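Local coordinates for protein aminopeptidase (Aneurinibacillus sp. AM-1, PDB 5IB9) that probably removes amino acids one at a time from the N-terminus of peptides, as a zinc-dependent aminopeptidase of the M28 family with an added protease-associated domain, at residues A[285-288]-A[289-292]; A[208-211]-A[212-215]; A[319-322]-A[323-326]; A[248-251]-A[252-255]; A[43-46]-A[47-51]. One frame throughout, in Å; residues are numbered along the deposited sequence.

Contact 1. Residues A[285-288]-A[289-292]; sequences SLSE and DEIK. With ZN (zinc ion), chain G.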
# COMPACT_ATOMS: atom_id res chain seq x y z
N SER A 285 2.26 8.37 2.15
CA SER A 285 1.31 9.51 2.28
C SER A 285 1.88 10.85 1.81
O SER A 285 1.11 11.85 1.79
CB SER A 285 0.84 9.65 3.75
OG SER A 285 1.85 10.27 4.56
N LEU A 286 3.18 10.96 1.63
CA LEU A 286 3.82 12.22 1.29
C LEU A 286 3.55 12.68 -0.15
O LEU A 286 3.55 11.84 -1.06
CB LEU A 286 5.34 12.11 1.50
CG LEU A 286 5.73 11.74 2.96
CD1 LEU A 286 7.24 11.55 3.06
CD2 LEU A 286 5.18 12.90 3.92
N SER A 287 3.38 14.00 -0.30
CA SER A 287 3.31 14.50 -1.68
C SER A 287 4.67 14.68 -2.24
O SER A 287 5.70 14.64 -1.52
CB SER A 287 2.63 15.82 -1.64
OG SER A 287 3.45 16.85 -1.00
N GLU A 288 4.74 14.91 -3.58
CA GLU A 288 6.02 15.15 -4.21
C GLU A 288 6.71 16.40 -3.62
O GLU A 288 7.94 16.40 -3.48
CB GLU A 288 5.87 15.24 -5.76
CG GLU A 288 5.59 13.86 -6.32
CD GLU A 288 5.58 13.74 -7.89
OE1 GLU A 288 5.55 14.78 -8.55
OE2 GLU A 288 5.82 12.60 -8.35
N ASP A 289 5.93 17.48 -3.34
CA ASP A 289 6.50 18.67 -2.72
C ASP A 289 7.07 18.31 -1.34
O ASP A 289 8.19 18.74 -1.03
CB ASP A 289 5.50 19.81 -2.70
CG ASP A 289 6.09 21.11 -2.19
OD1 ASP A 289 7.03 21.52 -2.86
OD2 ASP A 289 5.61 21.64 -1.14
N GLU A 290 6.33 17.61 -0.48
CA GLU A 290 6.88 17.19 0.85
C GLU A 290 8.12 16.41 0.68
O GLU A 290 9.08 16.69 1.45
CB GLU A 290 5.82 16.39 1.59
CG GLU A 290 4.63 17.29 2.05
CD GLU A 290 3.59 16.42 2.69
OE1 GLU A 290 3.05 15.46 2.10
OE2 GLU A 290 3.25 16.60 3.87
N ILE A 291 8.20 15.46 -0.27
CA ILE A 291 9.40 14.70 -0.40
C ILE A 291 10.59 15.61 -0.78
O ILE A 291 11.72 15.49 -0.18
CB ILE A 291 9.20 13.64 -1.49
CG1 ILE A 291 8.19 12.60 -0.95
CG2 ILE A 291 10.55 12.89 -1.86
CD1 ILE A 291 7.64 11.66 -2.02
N LYS A 292 10.39 16.50 -1.77
CA LYS A 292 11.51 17.40 -2.20
C LYS A 292 11.96 18.32 -1.06
O LYS A 292 13.19 18.69 -1.05
CB LYS A 292 11.04 18.25 -3.41
CG LYS A 292 10.85 17.38 -4.63
CD LYS A 292 10.46 18.17 -5.90
CE LYS A 292 10.21 17.17 -7.06
NZ LYS A 292 8.84 17.45 -7.57
ZN ZN G . 5.77 12.17 -10.20
O HOH W 1 1.08 14.05 3.13
O HOH W 2 8.60 14.78 -9.21
O HOH W 3 6.39 13.62 -11.34
O HOH W 4 6.97 10.29 -11.34
O HOH W 5 7.24 10.86 -10.27
O HOH W 6 6.69 11.98 -12.06
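Ser-287 and Glu-290 meet across the first turn of helix 288-293, their CA atoms 5.1 Å apart, where the backbone leaves an extended conformation (psi 168° at Ser-287) for helical values and Ile-291 N bonds to Ser-287 O at 2.9 Å. The two residues form a capping box with Ser-287 as N-cap. With OG set between backbone N and carbonyl carbon (chi1 70°), the serine accepts from Glu-290 N at 3.0 Å, almost straight at 174°. The return bond, Ser-287 N to Glu-290 OE1 at 2.8 Å, uses the anti lone pair of that oxygen. A water donating to both Ser-285 O and Glu-290 OE1 gives OE1 a second grip, while OE2 pairs with Arg-265. Beside the box, Leu-286 CB touches Ile-291 CG1 at 3.8 Å, and both side chains rest on Leu-354. The Glu-288 side chain is extended: its OE2 binds a zinc ion at 1.9 Å, and OE1 accepts from a zinc-bound water at 3.1 Å. Lys-292 NZ stays 4.3 Å from Glu-288 OE1, too far for a salt bridge, with a water linking them, weakly at the glutamate. His-204 of the second subunit binds the same zinc, and Glu-56 of that subunit bonds to Ser-287 OG. The helix start is thus fixed at the dimer interface by its own cap and by a metal bridge; the zinc would probably keep the Glu-288 carboxylate ionised.

Contact 2. Residues A[208-211]-A[212-215]; sequences ATKK and PDAN
Lys-210 NZ is the gripped atom here: the carboxylate of Asp-213 meets it from within the contact, and Thr-260 OG1 and Leu-258 O bond to it from the chain that follows helix 238-256. The contact is the end of the long strand 187-210 running out into a surface loop, with the lysine on the last strand residue reaching forward to an aspartate three positions on. The salt bridge measures 3.2 Å from Lys-210 NZ to Asp-213 OD1. Asp-213 OD2 is almost as near the same NZ, at 3.3 Å, so the ammonium faces both oxygens rather than a single one. Torsions place the lysine: Lys-210 runs extended, CG opposite the backbone N, until a bend at the last torsion (chi4 -78°) swings NZ toward the loop. The two side chains approach at a slant. The aspartate has other partners as well, with OD1 accepting from Thr-260 N and OD2 pairing with Lys-259. Two lysines and a backbone N-H therefore share one carboxylate, which probably favours its ionised form. Strand 263-269 lies alongside, bonded to the backbone at Ala-208 and Lys-210. Lys-211 departs from this cluster, its NZ lying 11.5 Å from Lys-210 NZ. At the joint between the segments, the CA atoms of Lys-211 and Pro-212 are 3.8 Å apart, as in a trans peptide, and the proline ring sets its CD against Lys-211 CB at 3.6 Å.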
# COMPACT_ATOMS: atom_id res chain seq x y z
N ALA A 208 3.44 14.05 15.09
CA ALA A 208 3.31 15.35 15.81
C ALA A 208 4.18 16.33 15.05
O ALA A 208 5.31 16.08 14.83
CB ALA A 208 3.85 15.19 17.30
N THR A 209 3.58 17.43 14.64
CA THR A 209 4.31 18.37 13.73
C THR A 209 4.44 19.71 14.43
O THR A 209 3.40 20.22 14.90
CB THR A 209 3.53 18.49 12.43
OG1 THR A 209 3.49 17.21 11.75
CG2 THR A 209 4.27 19.53 11.52
N LYS A 210 5.63 20.24 14.40
CA LYS A 210 5.89 21.61 14.80
C LYS A 210 6.09 22.46 13.53
O LYS A 210 7.04 22.31 12.77
CB LYS A 210 7.15 21.67 15.67
CG LYS A 210 7.29 23.11 16.34
CD LYS A 210 8.63 23.29 16.98
CE LYS A 210 8.62 24.61 17.91
NZ LYS A 210 8.74 25.84 17.09
N LYS A 211 5.13 23.34 13.29
CA LYS A 211 5.26 24.28 12.20
C LYS A 211 6.34 25.34 12.50
O LYS A 211 6.49 25.72 13.58
CB LYS A 211 3.92 24.98 11.93
CG LYS A 211 2.86 24.06 11.38
CD LYS A 211 1.45 24.52 11.72
CE LYS A 211 0.46 24.15 10.63
NZ LYS A 211 -0.84 24.83 10.74
N PRO A 212 7.03 25.81 11.50
CA PRO A 212 8.03 26.82 11.77
C PRO A 212 7.38 28.09 12.26
O PRO A 212 6.31 28.39 11.85
CB PRO A 212 8.72 27.03 10.42
CG PRO A 212 7.91 26.45 9.45
CD PRO A 212 6.98 25.51 10.07
N ASP A 213 8.03 28.74 13.19
CA ASP A 213 7.49 29.93 13.85
C ASP A 213 8.46 31.11 13.89
O ASP A 213 8.34 31.93 14.72
CB ASP A 213 6.94 29.58 15.20
CG ASP A 213 7.98 29.05 16.13
OD1 ASP A 213 9.05 28.73 15.72
OD2 ASP A 213 7.67 29.00 17.28
N ALA A 214 9.39 31.16 12.96
CA ALA A 214 10.41 32.20 12.90
C ALA A 214 10.11 33.37 11.93
O ALA A 214 10.99 34.05 11.48
CB ALA A 214 11.78 31.60 12.61
N ASN A 215 8.87 33.49 11.51
CA ASN A 215 8.48 34.62 10.65
C ASN A 215 9.31 34.70 9.37
O ASN A 215 9.24 33.84 8.55
CB ASN A 215 8.41 35.92 11.48
CG ASN A 215 7.65 37.03 10.78
OD1 ASN A 215 6.57 36.85 10.25
ND2 ASN A 215 8.24 38.21 10.83

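Contact 3. Residues A[319-322]-A[323-326]; sequences KKNR and VTDL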
# COMPACT_ATOMS: atom_id res chain seq x y z
N LYS A 319 26.85 5.53 2.28
CA LYS A 319 27.40 6.81 1.86
C LYS A 319 26.97 7.82 2.90
O LYS A 319 25.90 7.63 3.56
CB LYS A 319 26.83 7.25 0.54
CG LYS A 319 27.31 6.36 -0.63
CD LYS A 319 27.14 7.15 -1.93
CE LYS A 319 25.71 7.17 -2.46
NZ LYS A 319 25.48 6.09 -3.51
N LYS A 320 27.81 8.83 3.00
CA LYS A 320 27.43 10.03 3.80
C LYS A 320 26.26 10.81 3.22
O LYS A 320 26.11 10.88 1.98
CB LYS A 320 28.59 11.01 3.94
CG LYS A 320 29.78 10.40 4.60
CD LYS A 320 30.88 11.49 4.68
CE LYS A 320 32.00 10.94 5.61
NZ LYS A 320 33.24 11.66 5.19
N ASN A 321 25.44 11.45 4.06
CA ASN A 321 24.41 12.33 3.52
C ASN A 321 24.17 13.47 4.48
O ASN A 321 24.93 13.62 5.45
CB ASN A 321 23.10 11.59 3.21
CG ASN A 321 22.54 10.87 4.43
OD1 ASN A 321 22.53 11.46 5.49
ND2 ASN A 321 22.08 9.60 4.28
N ARG A 322 23.21 14.33 4.24
CA ARG A 322 23.06 15.49 5.11
C ARG A 322 22.78 15.09 6.57
O ARG A 322 23.21 15.75 7.47
CB ARG A 322 21.96 16.38 4.56
CG ARG A 322 21.73 17.69 5.44
CD ARG A 322 20.60 18.55 4.95
NE ARG A 322 20.85 19.07 3.62
CZ ARG A 322 20.24 18.65 2.55
NH1 ARG A 322 19.33 17.71 2.59
NH2 ARG A 322 20.57 19.17 1.43
N VAL A 323 22.09 13.98 6.76
CA VAL A 323 21.79 13.61 8.17
C VAL A 323 23.11 13.16 8.85
O VAL A 323 23.34 13.48 10.03
CB VAL A 323 20.75 12.46 8.18
CG1 VAL A 323 20.52 11.90 9.63
CG2 VAL A 323 19.42 12.97 7.71
N THR A 324 23.92 12.34 8.18
CA THR A 324 25.17 11.93 8.83
C THR A 324 26.10 13.14 8.96
O THR A 324 26.88 13.20 9.97
CB THR A 324 25.92 10.76 8.19
OG1 THR A 324 26.36 11.17 6.86
CG2 THR A 324 25.00 9.56 8.10
N ASP A 325 26.05 14.12 8.05
CA ASP A 325 26.88 15.33 8.24
C ASP A 325 26.48 16.10 9.49
O ASP A 325 27.33 16.62 10.25
CB ASP A 325 26.78 16.25 7.01
CG ASP A 325 27.48 15.72 5.81
OD1 ASP A 325 28.33 14.85 5.88
OD2 ASP A 325 27.16 16.27 4.71
N LEU A 326 25.15 16.22 9.73
CA LEU A 326 24.66 17.00 10.89
C LEU A 326 24.97 16.19 12.19
O LEU A 326 25.35 16.81 13.17
CB LEU A 326 23.14 17.23 10.81
CG LEU A 326 22.77 18.32 9.79
CD1 LEU A 326 21.21 18.17 9.45
CD2 LEU A 326 23.21 19.78 10.22
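Asn-321 OD1 accepts two backbone N-H groups at the tight end of this contact: Thr-324 N at 3.2 Å, nearly straight at 162°, and Val-323 N at 2.9 Å, a weak bond because its angle is only 125°. The Thr-324 donor approaches tilted from the amide's carbonyl plane. Chi1 of 57° tucks the Asn-321 carboxamide between its own N and carbonyl carbon, turning OD1 back over the helix start. Thr-324 OG1 answers by accepting from Asn-321 N at 3.0 Å. This exchange is a capping box at the N-terminus of helix 322-334, with Asn-321 as N-cap, and Asp-325 N bonds to Asn-321 O at 2.9 Å as the helical pattern begins. Asn-321 ND2 is held by Ala-358 O, which fixes the rotation of the amide. An alanine at Asn-321 would remove OD1 and probably leave Thr-324 N without its side-chain acceptor, and Ala-358 O without the ND2 donor. Val-323 packs onto Phe-298, Ala-359 and Phe-361 of the underlying strands. Arg-322 CG touches Leu-326 CD1 only lightly, at 4.1 Å; the leucine is otherwise packed on Phe-298, and the guanidinium bonds to Ile-295 O. Toward solvent the contact is looser, at Lys-320: its side chain crosses that of Thr-324 at about a right angle, CB 3.7 Å from OG1, and makes a cation-pi contact with Tyr-412, whose OH also bonds to Thr-324 OG1 and Asp-325 OD1.

Contact 4. Residues A[248-251]-A[252-255]; sequences TLEL and ARVM
Glu-250 turns its carboxylate along the helix to meet Arg-253, which grips it side-on with two nitrogens: NE to OE1 at 2.9 Å and NH2 to OE2 at 2.8 Å. Both oxygens are met on their syn sides and lie within 4° of the guanidinium plane, although the two flat groups are tilted 29° apart. Bends in both side chains, at chi2 of Glu-250 (61°) and chi3 of Arg-253, bring the groups together. Asn-17 and Asp-14 N hold OE1 and OE2 from outside, so the buried carboxylate is well satisfied. A leucine in place of Arg-253 would probably strip this carboxylate of its positive mate in a buried setting, leaving it to Asn-17 and Asp-14 N. Leu-251 meets the following turn mainly through its backbone. Its carbonyl O receives Met-255 N at 2.8 Å and is touched closely by Met-255 CG at 3.1 Å, while its side chain packs on Phe-266 and lies about 4 Å from that of Thr-13, a zinc ligand. Ala-252 sets CB 3.4 Å from Leu-249 O, and its small side chain lies on Phe-48 and Phe-266. The arrangement is that of helix 238-256 in the beta-alpha-beta crossover between the parallel strands 222-228 and 263-269 of the M28 peptidase fold.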
# COMPACT_ATOMS: atom_id res chain seq x y z
N THR A 248 12.48 10.45 20.90
CA THR A 248 11.59 11.16 19.97
C THR A 248 10.65 12.13 20.75
O THR A 248 10.60 13.29 20.40
CB THR A 248 10.77 10.19 19.13
OG1 THR A 248 11.66 9.41 18.31
CG2 THR A 248 9.84 10.97 18.12
N LEU A 249 10.03 11.62 21.81
CA LEU A 249 9.12 12.44 22.65
C LEU A 249 9.91 13.54 23.31
O LEU A 249 9.47 14.66 23.30
CB LEU A 249 8.42 11.52 23.67
CG LEU A 249 7.33 10.64 23.17
CD1 LEU A 249 6.84 9.77 24.32
CD2 LEU A 249 6.15 11.54 22.67
N GLU A 250 11.07 13.17 23.87
CA GLU A 250 11.82 14.16 24.63
C GLU A 250 12.29 15.29 23.70
O GLU A 250 12.30 16.49 24.06
CB GLU A 250 12.89 13.51 25.46
CG GLU A 250 13.70 14.56 26.32
CD GLU A 250 12.93 15.40 27.34
OE1 GLU A 250 11.73 15.19 27.65
OE2 GLU A 250 13.60 16.36 27.81
N LEU A 251 12.77 14.96 22.50
CA LEU A 251 13.21 16.00 21.62
C LEU A 251 11.99 16.82 21.17
O LEU A 251 12.12 18.07 20.95
CB LEU A 251 13.98 15.48 20.35
CG LEU A 251 15.34 14.89 20.83
CD1 LEU A 251 15.98 14.31 19.60
CD2 LEU A 251 16.25 15.93 21.47
N ALA A 252 10.81 16.18 21.00
CA ALA A 252 9.64 17.05 20.66
C ALA A 252 9.36 18.02 21.85
O ALA A 252 9.05 19.13 21.56
CB ALA A 252 8.42 16.18 20.47
N ARG A 253 9.51 17.60 23.11
CA ARG A 253 9.27 18.51 24.23
C ARG A 253 10.30 19.58 24.20
O ARG A 253 10.00 20.79 24.31
CB ARG A 253 9.38 17.71 25.47
CG ARG A 253 8.97 18.57 26.72
CD ARG A 253 9.24 17.83 28.04
NE ARG A 253 10.67 17.87 28.27
CZ ARG A 253 11.37 18.92 28.66
NH1 ARG A 253 10.70 20.04 29.01
NH2 ARG A 253 12.73 18.84 28.72
N VAL A 254 11.56 19.20 23.99
CA VAL A 254 12.64 20.24 23.93
C VAL A 254 12.37 21.26 22.86
O VAL A 254 12.48 22.49 23.11
CB VAL A 254 14.03 19.57 23.72
CG1 VAL A 254 15.11 20.64 23.35
CG2 VAL A 254 14.41 18.87 25.02
N MET A 255 12.02 20.82 21.63
CA MET A 255 11.89 21.75 20.53
C MET A 255 10.63 22.59 20.77
O MET A 255 10.57 23.74 20.22
CB MET A 255 11.75 21.03 19.18
CG MET A 255 13.02 20.26 18.93
SD MET A 255 14.39 21.42 18.57
CE MET A 255 15.58 20.15 18.07

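Contact 5. Residues A[43-46]-A[47-51]; sequences YIEQ and QFKSY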
# COMPACT_ATOMS: atom_id res chain seq x y z
N TYR A 43 -0.70 6.45 24.47
CA TYR A 43 0.22 7.07 25.39
C TYR A 43 1.06 8.11 24.69
O TYR A 43 1.28 9.25 25.19
CB TYR A 43 1.06 5.97 26.05
CG TYR A 43 2.10 6.54 27.01
CD1 TYR A 43 1.81 6.82 28.36
CD2 TYR A 43 3.43 6.82 26.55
CE1 TYR A 43 2.81 7.34 29.25
CE2 TYR A 43 4.41 7.34 27.40
CZ TYR A 43 4.10 7.51 28.77
OH TYR A 43 5.08 7.98 29.62
N ILE A 44 1.66 7.65 23.54
CA ILE A 44 2.51 8.53 22.69
C ILE A 44 1.75 9.78 22.25
O ILE A 44 2.25 10.91 22.46
CB ILE A 44 3.13 7.73 21.56
CG1 ILE A 44 4.10 6.73 22.24
CG2 ILE A 44 3.93 8.70 20.61
CD1 ILE A 44 4.47 5.58 21.29
N GLU A 45 0.53 9.55 21.78
CA GLU A 45 -0.29 10.71 21.37
C GLU A 45 -0.49 11.67 22.54
O GLU A 45 -0.31 12.92 22.36
CB GLU A 45 -1.65 10.08 20.91
CG GLU A 45 -2.67 11.25 20.79
CD GLU A 45 -4.06 10.71 20.46
OE1 GLU A 45 -4.29 9.52 20.41
OE2 GLU A 45 -4.88 11.62 20.32
N GLN A 46 -0.81 11.16 23.73
CA GLN A 46 -1.00 12.01 24.91
C GLN A 46 0.22 12.79 25.26
O GLN A 46 0.13 13.97 25.61
CB GLN A 46 -1.48 11.19 26.10
CG GLN A 46 -1.62 12.04 27.40
CD GLN A 46 -2.59 13.19 27.23
OE1 GLN A 46 -3.58 13.14 26.44
NE2 GLN A 46 -2.35 14.23 28.02
N GLN A 47 1.39 12.15 25.16
CA GLN A 47 2.59 12.90 25.53
C GLN A 47 2.84 14.03 24.56
O GLN A 47 3.11 15.19 24.95
CB GLN A 47 3.85 12.05 25.60
CG GLN A 47 3.74 10.88 26.57
CD GLN A 47 2.93 11.10 27.85
OE1 GLN A 47 1.87 10.41 28.03
NE2 GLN A 47 3.37 12.02 28.69
N PHE A 48 2.69 13.76 23.25
CA PHE A 48 2.91 14.84 22.36
C PHE A 48 1.91 15.98 22.59
O PHE A 48 2.26 17.13 22.50
CB PHE A 48 2.71 14.40 20.89
CG PHE A 48 3.88 13.60 20.27
CD1 PHE A 48 5.18 14.06 20.22
CD2 PHE A 48 3.60 12.33 19.69
CE1 PHE A 48 6.21 13.37 19.55
CE2 PHE A 48 4.62 11.67 18.99
CZ PHE A 48 5.90 12.18 18.95
N LYS A 49 0.66 15.60 22.85
CA LYS A 49 -0.35 16.66 23.06
C LYS A 49 0.06 17.43 24.29
O LYS A 49 -0.19 18.69 24.31
CB LYS A 49 -1.73 16.06 23.25
CG LYS A 49 -2.41 15.69 22.00
CD LYS A 49 -3.80 15.06 22.48
CE LYS A 49 -4.61 14.43 21.41
NZ LYS A 49 -5.82 13.74 22.17
N SER A 50 0.59 16.79 25.31
CA SER A 50 0.97 17.51 26.55
C SER A 50 2.05 18.55 26.36
O SER A 50 2.22 19.47 27.20
CB SER A 50 1.34 16.59 27.64
OG SER A 50 2.69 16.10 27.50
N TYR A 51 2.87 18.42 25.28
CA TYR A 51 3.93 19.39 24.98
C TYR A 51 3.39 20.50 24.09
O TYR A 51 4.14 21.39 23.59
CB TYR A 51 5.11 18.72 24.19
CG TYR A 51 5.59 17.43 24.78
CD1 TYR A 51 6.14 16.42 23.95
CD2 TYR A 51 5.62 17.21 26.12
CE1 TYR A 51 6.59 15.24 24.55
CE2 TYR A 51 6.01 16.02 26.68
CZ TYR A 51 6.61 15.05 25.86
OH TYR A 51 7.05 13.82 26.36
O HOH W 7 -4.53 12.17 24.19
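The last turns of helix 35-50 carry this contact, in which Tyr-43, Ile-44 and Glu-45 each reach a side chain four residues on. Backbone bonds keep the regular i to i+4 pattern, as in Phe-48 N to Ile-44 O at 3.0 Å. The first pair is a CH-pi contact: Gln-47 CG sits over one face of the Tyr-43 ring, 4.1 Å from its centroid and 25° off the normal. Ile-44 and Phe-48 lie side by side, pointing the same way, with CG2 and CE2 at 3.5 Å. Glu-45 and Lys-49 also run alongside each other and close a salt bridge from OE2 to NZ at 3.0 Å, weak as a hydrogen bond. The glutamate leaves its backbone with CG opposite the N (chi1 167°) and stays extended, which carries OE2 up to the lysine, and its OE1 pairs with Arg-42. A water links Lys-49 NZ to Gln-46 OE1. At the helix end Ser-50 OG donates to Gln-47 O at 2.7 Å, in the carbonyl plane and on a lone pair; that same oxygen stands 3.2 Å above the plane of the Tyr-51 ring, over its centre. Phe-48 is buried against Leu-249 and Ala-252 of helix 238-256 and Val-206 and Ala-208 of strand 187-210. Glu-45 and Lys-49 lie along strand 55-66 by Val-55, and the ring of Tyr-43 stacks on Phe-24.

Along the chain the order is contact 5, 2, 4, 1, 3, and the last four belong to the M28 peptidase part of the protein. Contacts 2, 4 and 5 form one neighbourhood: the centres of 4 and 5 are 11 Å apart, those of 2 and 4 are 14 Å apart, and those of 2 and 5 are 17 Å apart, with each pair touching. Together they hold helices 35-50 and 238-256 against strand 187-210. Contacts 1 and 3, both helix starts, stand 20 Å apart between centres without touching; of the five, contact 1 alone reaches the second subunit, capping a helix at the zinc bridge of the dimer.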